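Local coordinates for nucleoside diphosphate kinase (Encephalitozoon cuniculi, PDB 3MPD) that transfers the gamma-phosphate of ATP to nucleoside diphosphates through a phosphohistidine intermediate, supplying the cell with nucleoside triphosphates other than ATP, at the interface of chains A and B. Sequence-based numbering; all coordinates share one arbitrary frame. Chains: chain A/B, Nucleoside diphosphate kinase.

The interface of chains A and B. Residues chain A 38-41, 75; chain B 36-41, 75.
Two copies of strand 35-42 cross antiparallel at the two-fold axis of the A-B dimer. NDP kinases of this family pair their subunits through this edge strand. The patch is therefore probably part of the biological dimer, and its role is probably in assembly. Its centre lies about 14 Å from B:His119, the active-site histidine.

One face is tightly packed. A:Ser39 and B:Ser39 meet tip to tip, and their hydroxyls share a hydrogen bond, A:Ser39 OG to B:Ser39 OG 2.9 Å. The donor is not decided. Each OG is anti to its own backbone N (chi1 -155° in A, -162° in B), which points both hydroxyls at the axis. The leucines of strand 74-80 flank this pair: A:Leu75 sets CD1 3.9 Å from B:Ser39 CB. B:Leu75 CD1 faces A:Ser39 CB more loosely, at 4.1 Å. Further out, A:Cys41 turns SG beside its backbone N (chi1 -65°). A:Cys41 SG reaches across to the backbone of B:Ala38 and touches B:Leu36 CD2 at 3.8 Å. B:Cys41 SG rests likewise against A:Ala38 C.

The opposite face is looser and wet. The strands do not bond main chain to main chain at their centre. The carbonyl oxygens A:Ser39 O and B:Ser39 O approach to 3.0 Å, and both can only accept. Water 3 bridges them, which should ease their repulsion. Waters 1 and 2 replace direct strand pairing on either side. Water 1 links A:Cys41 N to both N and O of B:Ser39. In the twin bridge, water 2 sits 3.0 Å from A:Ser39 N and 2.9 Å from B:Cys41 N.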
ATOM      1  N   ALA A  38       5.680  -6.316  -0.646  1.00 26.52           N
ATOM      2  CA  ALA A  38       5.029  -6.460   0.658  1.00 27.55           C
ATOM      3  C   ALA A  38       4.600  -5.103   1.106  1.00 27.46           C
ATOM      4  O   ALA A  38       5.188  -4.111   0.695  1.00 26.41           O
ATOM      5  CB  ALA A  38       5.974  -7.091   1.704  1.00 28.36           C
ATOM      6  N   SER A  39       3.590  -5.090   1.972  1.00 29.00           N
ATOM      7  CA  SER A  39       2.902  -3.896   2.439  1.00 29.39           C
ATOM      8  C   SER A  39       2.244  -4.256   3.758  1.00 31.17           C
ATOM      9  O   SER A  39       1.648  -5.359   3.885  1.00 33.93           O
ATOM     10  CB  SER A  39       1.801  -3.534   1.452  1.00 29.15           C
ATOM     11  OG  SER A  39       1.500  -2.157   1.524  1.00 31.56           O
ATOM     12  N   LYS A  40       2.350  -3.365   4.742  1.00 30.21           N
ATOM     13  CA  LYS A  40       1.751  -3.606   6.042  1.00 30.71           C
ATOM     14  C   LYS A  40       1.578  -2.274   6.763  1.00 29.49           C
ATOM     15  O   LYS A  40       2.512  -1.481   6.826  1.00 28.28           O
ATOM     16  CB  LYS A  40       2.640  -4.561   6.892  1.00 32.09           C
ATOM     17  CG  LYS A  40       2.051  -4.948   8.233  1.00 34.30           C
ATOM     18  CD  LYS A  40       2.978  -5.858   9.057  1.00 37.80           C
ATOM     19  CE  LYS A  40       2.297  -6.198  10.384  1.00 44.47           C
ATOM     20  NZ  LYS A  40       3.234  -6.355  11.558  1.00 47.96           N
ATOM     21  N   CYS A  41       0.381  -2.052   7.302  1.00 29.26           N
ATOM     22  CA  CYS A  41       0.111  -0.934   8.200  1.00 29.53           C
ATOM     23  C   CYS A  41       0.433  -1.378   9.622  1.00 31.52           C
ATOM     24  O   CYS A  41      -0.089  -2.399  10.085  1.00 31.75           O
ATOM     25  CB  CYS A  41      -1.360  -0.520   8.128  1.00 29.04           C
ATOM     26  SG  CYS A  41      -1.891   0.159   6.513  1.00 27.37           S
ATOM     27  N   LEU A  75       3.224   3.013   7.086  1.00 22.56           N
ATOM     28  CA  LEU A  75       3.072   2.030   6.000  1.00 22.93           C
ATOM     29  C   LEU A  75       4.423   1.428   5.615  1.00 23.07           C
ATOM     30  O   LEU A  75       5.269   2.099   4.995  1.00 21.73           O
ATOM     31  CB  LEU A  75       2.353   2.632   4.774  1.00 21.47           C
ATOM     32  CG  LEU A  75       2.061   1.694   3.581  1.00 21.48           C
ATOM     33  CD1 LEU A  75       1.122   0.548   3.998  1.00 19.98           C
ATOM     34  CD2 LEU A  75       1.459   2.471   2.403  1.00 17.83           C
TER
ATOM     35  N   LEU B  36      -6.771   4.709   5.339  1.00 23.47           N
ATOM     36  CA  LEU B  36      -6.170   3.383   5.209  1.00 22.96           C
ATOM     37  C   LEU B  36      -5.917   2.776   6.583  1.00 24.40           C
ATOM     38  O   LEU B  36      -5.308   3.429   7.449  1.00 24.93           O
ATOM     39  CB  LEU B  36      -4.868   3.486   4.402  1.00 22.98           C
ATOM     40  CG  LEU B  36      -4.151   2.176   4.125  1.00 22.99           C
ATOM     41  CD1 LEU B  36      -4.931   1.279   3.184  1.00 20.27           C
ATOM     42  CD2 LEU B  36      -2.777   2.502   3.609  1.00 23.17           C
ATOM     43  N   ALA B  37      -6.415   1.543   6.780  1.00 24.88           N
ATOM     44  CA  ALA B  37      -6.325   0.789   8.047  1.00 26.86           C
ATOM     45  C   ALA B  37      -5.537  -0.511   7.938  1.00 27.14           C
ATOM     46  O   ALA B  37      -4.999  -0.980   8.916  1.00 27.90           O
ATOM     47  CB  ALA B  37      -7.726   0.484   8.623  1.00 26.53           C
ATOM     48  N   ALA B  38      -5.503  -1.103   6.754  1.00 27.44           N
ATOM     49  CA  ALA B  38      -4.774  -2.332   6.542  1.00 27.84           C
ATOM     50  C   ALA B  38      -4.378  -2.413   5.088  1.00 27.78           C
ATOM     51  O   ALA B  38      -5.037  -1.834   4.224  1.00 26.81           O
ATOM     52  CB  ALA B  38      -5.626  -3.545   6.963  1.00 29.35           C
ATOM     53  N   SER B  39      -3.268  -3.105   4.840  1.00 29.41           N
ATOM     54  CA  SER B  39      -2.639  -3.249   3.518  1.00 29.61           C
ATOM     55  C   SER B  39      -1.900  -4.572   3.573  1.00 31.02           C
ATOM     56  O   SER B  39      -1.237  -4.889   4.584  1.00 32.46           O
ATOM     57  CB  SER B  39      -1.636  -2.115   3.245  1.00 29.64           C
ATOM     58  OG  SER B  39      -1.334  -2.016   1.844  1.00 30.77           O
ATOM     59  N   LYS B  40      -2.072  -5.386   2.532  1.00 29.80           N
ATOM     60  CA  LYS B  40      -1.341  -6.613   2.425  1.00 29.56           C
ATOM     61  C   LYS B  40      -1.150  -6.954   0.959  1.00 28.69           C
ATOM     62  O   LYS B  40      -2.102  -6.938   0.191  1.00 28.53           O
ATOM     63  CB  LYS B  40      -2.109  -7.737   3.140  1.00 31.77           C
ATOM     64  CG  LYS B  40      -1.313  -9.006   3.258  1.00 34.31           C
ATOM     65  CD  LYS B  40      -1.854  -9.905   4.366  1.00 42.71           C
ATOM     66  CE  LYS B  40      -2.732 -10.992   3.815  1.00 44.41           C
ATOM     67  NZ  LYS B  40      -2.845 -12.115   4.816  1.00 47.08           N
ATOM     68  N   CYS B  41       0.074  -7.288   0.580  1.00 28.74           N
ATOM     69  CA  CYS B  41       0.356  -7.883  -0.727  1.00 29.16           C
ATOM     70  C   CYS B  41       0.210  -9.401  -0.646  1.00 30.96           C
ATOM     71  O   CYS B  41       0.864 -10.044   0.187  1.00 30.87           O
ATOM     72  CB  CYS B  41       1.782  -7.565  -1.171  1.00 28.71           C
ATOM     73  SG  CYS B  41       2.039  -5.834  -1.529  1.00 27.94           S
ATOM     74  N   LEU B  75      -3.226  -6.294  -4.215  1.00 22.51           N
ATOM     75  CA  LEU B  75      -3.040  -5.425  -3.036  1.00 22.58           C
ATOM     76  C   LEU B  75      -4.373  -5.279  -2.300  1.00 22.82           C
ATOM     77  O   LEU B  75      -5.314  -4.629  -2.793  1.00 22.74           O
ATOM     78  CB  LEU B  75      -2.482  -4.040  -3.425  1.00 21.03           C
ATOM     79  CG  LEU B  75      -2.204  -3.075  -2.258  1.00 22.06           C
ATOM     80  CD1 LEU B  75      -1.194  -3.685  -1.304  1.00 19.87           C
ATOM     81  CD2 LEU B  75      -1.668  -1.676  -2.795  1.00 20.36           C
TER
HETATM   82  O   HOH W   1      -1.901  -4.028   7.384  1.00  9.31           O
HETATM   83  O   HOH W   2       2.309  -7.804   2.367  1.00 12.66           O
HETATM   84  O   HOH W   3       0.370  -6.888   5.725  1.00 21.10           O